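Local coordinates for ribosomal RNA small subunit methyltransferase D (Haemophilus influenzae, PDB 2IFT), which probably methylates N2 of guanine 966 of 16S ribosomal RNA in the assembled 30S particle, with S-adenosyl-L-methionine as methyl donor, at residues L117-L131 against L146-Y160. Numbering follows the deposited sequence.
Sequences LKQPQNQPHFDVVFL and LLCENNWLKPNALIY
V128, V129 and F130 pair in parallel with L158, I159 and Y160, joining neighbouring strands of the Rossmann-like methyltransferase sheet; helix 139-149 links them as a β-α-β crossover. Hydrogen bonds alternate along the pair, from L158 N to D127 O, V129 N to L158 O, Y160 N to V129 O and L131 N to Y160 O. At the start of strand 126-131, W152 O accepts from both H125 N and F126 N, and K154 N donates to F126 O.

The apolar contacts with the helix and with L153 lie on the face carrying V129 and I159. V129 CG2 meets L153 CD2 at 3.5 Å, its CB touches I159 CD1, and CG1 faces L147 CD1 of the helix. On the other face, F130 touches L44 and Y160 touches V40 of helix 39-52.

Aromatic contacts centre on the buried W152, whose indole is sandwiched between L117 CD2, 3.7 Å from the five-membered ring centroid, and the Q121 side chain on the opposite face. Bent at chi2 (-54°), Q121 lays its amide over the six-membered ring, the planes 22° apart, where NE2 is held by a hydrogen bond to Q119 O. An edge of W152 points at the H125 face (planes at 72°), while F126 meets the indole rim to rim.

Polar side chains bridge the segments at their loops. K154 NZ forms a long salt bridge with D127 OD2 (3.6 Å), an oxygen that also accepts from E56 N, and a water joins D127 OD1 to P155 O. N151 ND2 donates to Q121 O. L117 O takes two donors: W152 NE1 at 3.0 Å, tilted from the carbonyl plane, and N150 ND2 at 2.8 Å, in that plane on a lone pair.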
loop_
_atom_site.group_PDB
_atom_site.type_symbol
_atom_site.label_atom_id
_atom_site.label_comp_id
_atom_site.label_asym_id
_atom_site.label_seq_id
_atom_site.Cartn_x
_atom_site.Cartn_y
_atom_site.Cartn_z
ATOM N N LEU A 117 6.505 -11.599 1.135
ATOM C CA LEU A 117 7.432 -10.840 1.967
ATOM C C LEU A 117 8.403 -11.674 2.812
ATOM O O LEU A 117 9.240 -11.111 3.503
ATOM C CB LEU A 117 6.647 -9.884 2.885
ATOM C CG LEU A 117 5.801 -8.777 2.233
ATOM C CD1 LEU A 117 5.042 -8.026 3.311
ATOM C CD2 LEU A 117 6.694 -7.814 1.449
ATOM N N LYS A 118 8.299 -13.000 2.766
ATOM C CA LYS A 118 9.214 -13.846 3.547
ATOM C C LYS A 118 10.566 -13.992 2.853
ATOM O O LYS A 118 11.524 -14.492 3.444
ATOM C CB LYS A 118 8.627 -15.242 3.771
ATOM C CG LYS A 118 7.432 -15.295 4.693
ATOM C CD LYS A 118 6.894 -16.718 4.784
ATOM C CE LYS A 118 5.696 -16.789 5.708
ATOM N NZ LYS A 118 6.078 -16.348 7.072
ATOM N N GLN A 119 10.641 -13.552 1.602
ATOM C CA GLN A 119 11.872 -13.629 0.829
ATOM C C GLN A 119 12.838 -12.483 1.178
ATOM O O GLN A 119 12.568 -11.329 0.859
ATOM C CB GLN A 119 11.520 -13.600 -0.659
ATOM C CG GLN A 119 12.706 -13.599 -1.591
ATOM C CD GLN A 119 12.285 -13.540 -3.036
ATOM O OE1 GLN A 119 11.966 -14.563 -3.657
ATOM N NE2 GLN A 119 12.265 -12.336 -3.585
ATOM N N PRO A 120 13.973 -12.792 1.843
ATOM C CA PRO A 120 14.979 -11.792 2.240
ATOM C C PRO A 120 15.524 -11.004 1.052
ATOM O O PRO A 120 16.073 -11.584 0.122
ATOM C CB PRO A 120 16.067 -12.636 2.907
ATOM C CG PRO A 120 15.292 -13.776 3.502
ATOM C CD PRO A 120 14.324 -14.122 2.382
ATOM N N GLN A 121 15.381 -9.687 1.081
ATOM C CA GLN A 121 15.856 -8.880 -0.033
ATOM C C GLN A 121 17.270 -8.316 0.152
ATOM O O GLN A 121 17.636 -7.872 1.239
ATOM C CB GLN A 121 14.863 -7.741 -0.301
ATOM C CG GLN A 121 13.468 -8.222 -0.672
ATOM C CD GLN A 121 13.476 -9.199 -1.844
ATOM O OE1 GLN A 121 13.878 -8.855 -2.954
ATOM N NE2 GLN A 121 13.028 -10.426 -1.597
ATOM N N ASN A 122 18.062 -8.344 -0.917
ATOM C CA ASN A 122 19.427 -7.822 -0.868
ATOM C C ASN A 122 19.412 -6.316 -0.854
ATOM O O ASN A 122 20.335 -5.691 -0.349
ATOM C CB ASN A 122 20.223 -8.247 -2.088
ATOM C CG ASN A 122 20.283 -9.727 -2.241
ATOM O OD1 ASN A 122 20.202 -10.462 -1.255
ATOM N ND2 ASN A 122 20.439 -10.189 -3.479
ATOM N N GLN A 123 18.354 -5.740 -1.413
ATOM C CA GLN A 123 18.215 -4.294 -1.510
ATOM C C GLN A 123 16.766 -3.894 -1.250
ATOM O O GLN A 123 15.849 -4.579 -1.687
ATOM C CB GLN A 123 18.636 -3.870 -2.915
ATOM C CG GLN A 123 18.859 -2.400 -3.110
ATOM C CD GLN A 123 19.522 -2.117 -4.439
ATOM O OE1 GLN A 123 20.605 -2.638 -4.731
ATOM N NE2 GLN A 123 18.879 -1.289 -5.259
ATOM N N PRO A 124 16.538 -2.786 -0.525
ATOM C CA PRO A 124 15.162 -2.347 -0.241
ATOM C C PRO A 124 14.396 -2.085 -1.538
ATOM O O PRO A 124 15.001 -1.789 -2.567
ATOM C CB PRO A 124 15.371 -1.069 0.573
ATOM C CG PRO A 124 16.702 -1.288 1.231
ATOM C CD PRO A 124 17.519 -1.895 0.122
ATOM N N HIS A 125 13.075 -2.199 -1.505
ATOM C CA HIS A 125 12.293 -1.962 -2.716
ATOM C C HIS A 125 11.256 -0.856 -2.588
ATOM O O HIS A 125 10.894 -0.235 -3.583
ATOM C CB HIS A 125 11.523 -3.218 -3.150
ATOM C CG HIS A 125 12.383 -4.382 -3.522
ATOM N ND1 HIS A 125 11.911 -5.442 -4.266
ATOM C CD2 HIS A 125 13.672 -4.677 -3.229
ATOM C CE1 HIS A 125 12.871 -6.337 -4.415
ATOM N NE2 HIS A 125 13.951 -5.896 -3.795
ATOM N N PHE A 126 10.784 -0.594 -1.375
ATOM C CA PHE A 126 9.709 0.370 -1.231
ATOM C C PHE A 126 9.859 1.635 -0.400
ATOM O O PHE A 126 10.379 1.611 0.719
ATOM C CB PHE A 126 8.466 -0.389 -0.765
ATOM C CG PHE A 126 8.201 -1.642 -1.547
ATOM C CD1 PHE A 126 8.336 -2.891 -0.954
ATOM C CD2 PHE A 126 7.818 -1.575 -2.891
ATOM C CE1 PHE A 126 8.093 -4.071 -1.689
ATOM C CE2 PHE A 126 7.573 -2.742 -3.632
ATOM C CZ PHE A 126 7.714 -3.992 -3.025
ATOM N N ASP A 127 9.369 2.731 -0.980
ATOM C CA ASP A 127 9.357 4.061 -0.370
ATOM C C ASP A 127 8.018 4.229 0.340
ATOM O O ASP A 127 7.906 4.976 1.317
ATOM C CB ASP A 127 9.468 5.153 -1.441
ATOM C CG ASP A 127 10.814 5.175 -2.123
ATOM O OD1 ASP A 127 11.785 5.652 -1.499
ATOM O OD2 ASP A 127 10.908 4.708 -3.282
ATOM N N VAL A 128 6.995 3.542 -0.169
ATOM C CA VAL A 128 5.657 3.626 0.420
ATOM C C VAL A 128 4.956 2.267 0.459
ATOM O O VAL A 128 5.002 1.504 -0.510
ATOM C CB VAL A 128 4.770 4.639 -0.360
ATOM C CG1 VAL A 128 3.413 4.776 0.317
ATOM C CG2 VAL A 128 5.458 5.993 -0.420
ATOM N N VAL A 129 4.300 1.972 1.580
ATOM C CA VAL A 129 3.601 0.697 1.738
ATOM C C VAL A 129 2.191 0.848 2.297
ATOM O O VAL A 129 1.990 1.539 3.302
ATOM C CB VAL A 129 4.377 -0.247 2.677
ATOM C CG1 VAL A 129 3.603 -1.535 2.874
ATOM C CG2 VAL A 129 5.760 -0.539 2.109
ATOM N N PHE A 130 1.229 0.197 1.637
ATOM C CA PHE A 130 -0.176 0.199 2.041
ATOM C C PHE A 130 -0.534 -1.195 2.556
ATOM O O PHE A 130 -0.500 -2.173 1.797
ATOM C CB PHE A 130 -1.106 0.512 0.856
ATOM C CG PHE A 130 -0.779 1.784 0.133
ATOM C CD1 PHE A 130 -0.197 1.746 -1.128
ATOM C CD2 PHE A 130 -1.037 3.023 0.717
ATOM C CE1 PHE A 130 0.129 2.924 -1.808
ATOM C CE2 PHE A 130 -0.720 4.205 0.048
ATOM C CZ PHE A 130 -0.130 4.150 -1.225
ATOM N N LEU A 131 -0.862 -1.289 3.839
ATOM C CA LEU A 131 -1.248 -2.554 4.450
ATOM C C LEU A 131 -2.660 -2.472 5.015
ATOM O O LEU A 131 -2.860 -1.954 6.121
ATOM C CB LEU A 131 -0.306 -2.914 5.592
ATOM C CG LEU A 131 1.130 -3.278 5.272
ATOM C CD1 LEU A 131 1.855 -3.533 6.569
ATOM C CD2 LEU A 131 1.173 -4.502 4.380
ATOM N N LEU A 146 7.523 -8.900 8.716
ATOM C CA LEU A 146 8.268 -9.318 7.533
ATOM C C LEU A 146 8.935 -8.148 6.798
ATOM O O LEU A 146 10.080 -8.255 6.358
ATOM C CB LEU A 146 7.340 -10.085 6.598
ATOM C CG LEU A 146 6.764 -11.374 7.209
ATOM C CD1 LEU A 146 5.676 -11.946 6.302
ATOM C CD2 LEU A 146 7.888 -12.395 7.418
ATOM N N LEU A 147 8.223 -7.035 6.651
ATOM C CA LEU A 147 8.804 -5.867 5.998
ATOM C C LEU A 147 10.123 -5.533 6.679
ATOM O O LEU A 147 11.144 -5.347 6.020
ATOM C CB LEU A 147 7.866 -4.659 6.102
ATOM C CG LEU A 147 6.672 -4.611 5.147
ATOM C CD1 LEU A 147 5.781 -3.444 5.521
ATOM C CD2 LEU A 147 7.159 -4.478 3.707
ATOM N N CYS A 148 10.090 -5.464 8.009
ATOM C CA CYS A 148 11.279 -5.149 8.808
ATOM C C CYS A 148 12.335 -6.237 8.761
ATOM O O CYS A 148 13.518 -5.972 8.559
ATOM C CB CYS A 148 10.894 -4.926 10.269
ATOM S SG CYS A 148 10.382 -3.248 10.668
ATOM N N GLU A 149 11.891 -7.467 8.970
ATOM C CA GLU A 149 12.778 -8.614 8.985
ATOM C C GLU A 149 13.538 -8.827 7.694
ATOM O O GLU A 149 14.729 -9.089 7.714
ATOM C CB GLU A 149 11.969 -9.869 9.285
ATOM C CG GLU A 149 12.504 -10.708 10.423
ATOM C CD GLU A 149 11.410 -11.544 11.066
ATOM O OE1 GLU A 149 10.823 -12.405 10.365
ATOM O OE2 GLU A 149 11.131 -11.332 12.271
ATOM N N ASN A 150 12.853 -8.690 6.564
ATOM C CA ASN A 150 13.496 -8.967 5.297
ATOM C C ASN A 150 13.971 -7.844 4.389
ATOM O O ASN A 150 13.963 -7.984 3.169
ATOM C CB ASN A 150 12.636 -9.975 4.527
ATOM C CG ASN A 150 12.440 -11.275 5.309
ATOM O OD1 ASN A 150 13.407 -11.897 5.745
ATOM N ND2 ASN A 150 11.190 -11.684 5.494
ATOM N N ASN A 151 14.386 -6.732 4.988
ATOM C CA ASN A 151 14.995 -5.639 4.235
ATOM C C ASN A 151 14.181 -5.139 3.038
ATOM O O ASN A 151 14.724 -4.968 1.951
ATOM C CB ASN A 151 16.373 -6.142 3.768
ATOM C CG ASN A 151 17.307 -5.027 3.329
ATOM O OD1 ASN A 151 17.364 -3.972 3.950
ATOM N ND2 ASN A 151 18.071 -5.276 2.266
ATOM N N TRP A 152 12.893 -4.887 3.236
ATOM C CA TRP A 152 12.034 -4.439 2.145
ATOM C C TRP A 152 11.913 -2.937 2.030
ATOM O O TRP A 152 11.705 -2.401 0.938
ATOM C CB TRP A 152 10.619 -4.985 2.314
ATOM C CG TRP A 152 10.491 -6.424 2.053
ATOM C CD1 TRP A 152 10.484 -7.424 2.973
ATOM C CD2 TRP A 152 10.382 -7.048 0.769
ATOM N NE1 TRP A 152 10.378 -8.638 2.345
ATOM C CE2 TRP A 152 10.313 -8.437 0.992
ATOM C CE3 TRP A 152 10.337 -6.563 -0.548
ATOM C CZ2 TRP A 152 10.200 -9.358 -0.055
ATOM C CZ3 TRP A 152 10.226 -7.482 -1.597
ATOM C CH2 TRP A 152 10.157 -8.863 -1.340
ATOM N N LEU A 153 12.038 -2.270 3.171
ATOM C CA LEU A 153 11.875 -0.836 3.247
ATOM C C LEU A 153 13.095 0.010 3.058
ATOM O O LEU A 153 14.155 -0.244 3.621
ATOM C CB LEU A 153 11.239 -0.468 4.576
ATOM C CG LEU A 153 9.876 -1.128 4.777
ATOM C CD1 LEU A 153 9.398 -0.810 6.170
ATOM C CD2 LEU A 153 8.874 -0.642 3.723
ATOM N N LYS A 154 12.912 1.048 2.264
ATOM C CA LYS A 154 13.967 1.990 1.998
ATOM C C LYS A 154 13.890 3.013 3.120
ATOM O O LYS A 154 12.830 3.207 3.737
ATOM C CB LYS A 154 13.724 2.608 0.639
ATOM C CG LYS A 154 13.666 1.535 -0.431
ATOM C CD LYS A 154 13.383 2.101 -1.792
ATOM C CE LYS A 154 14.232 3.309 -2.067
ATOM N NZ LYS A 154 14.277 3.559 -3.520
ATOM N N PRO A 155 15.009 3.679 3.412
ATOM C CA PRO A 155 15.006 4.670 4.485
ATOM C C PRO A 155 13.902 5.718 4.347
ATOM O O PRO A 155 13.615 6.203 3.253
ATOM C CB PRO A 155 16.425 5.254 4.418
ATOM C CG PRO A 155 16.836 5.046 2.973
ATOM C CD PRO A 155 16.306 3.653 2.711
ATOM N N ASN A 156 13.259 6.027 5.467
ATOM C CA ASN A 156 12.199 7.026 5.506
ATOM C C ASN A 156 10.911 6.617 4.825
ATOM O O ASN A 156 10.061 7.464 4.566
ATOM C CB ASN A 156 12.694 8.338 4.898
ATOM C CG ASN A 156 13.928 8.853 5.591
ATOM O OD1 ASN A 156 14.002 8.848 6.829
ATOM N ND2 ASN A 156 14.907 9.305 4.810
ATOM N N ALA A 157 10.770 5.331 4.525
ATOM C CA ALA A 157 9.555 4.843 3.893
ATOM C C ALA A 157 8.406 5.074 4.853
ATOM O O ALA A 157 8.587 4.999 6.072
ATOM C CB ALA A 157 9.679 3.354 3.586
ATOM N N LEU A 158 7.240 5.382 4.292
ATOM C CA LEU A 158 6.024 5.602 5.071
ATOM C C LEU A 158 5.211 4.324 4.983
ATOM O O LEU A 158 5.132 3.711 3.920
ATOM C CB LEU A 158 5.215 6.759 4.487
ATOM C CG LEU A 158 6.006 8.062 4.392
ATOM C CD1 LEU A 158 5.134 9.155 3.792
ATOM C CD2 LEU A 158 6.497 8.459 5.775
ATOM N N ILE A 159 4.627 3.907 6.099
ATOM C CA ILE A 159 3.828 2.690 6.109
ATOM C C ILE A 159 2.434 3.014 6.590
ATOM O O ILE A 159 2.235 3.490 7.712
ATOM C CB ILE A 159 4.407 1.603 7.040
ATOM C CG1 ILE A 159 5.908 1.464 6.805
ATOM C CG2 ILE A 159 3.702 0.254 6.769
ATOM C CD1 ILE A 159 6.240 1.086 5.408
ATOM N N TYR A 160 1.472 2.767 5.713
ATOM C CA TYR A 160 0.076 3.011 6.003
ATOM C C TYR A 160 -0.549 1.696 6.445
ATOM O O TYR A 160 -0.409 0.661 5.782
ATOM C CB TYR A 160 -0.616 3.545 4.757
ATOM C CG TYR A 160 -2.087 3.778 4.945
ATOM C CD1 TYR A 160 -3.013 2.776 4.672
ATOM C CD2 TYR A 160 -2.554 4.996 5.417
ATOM C CE1 TYR A 160 -4.371 2.986 4.862
ATOM C CE2 TYR A 160 -3.910 5.217 5.616
ATOM C CZ TYR A 160 -4.815 4.207 5.335
ATOM O OH TYR A 160 -6.166 4.423 5.518
HETATM O O HOH W 1 11.816 6.226 1.353
#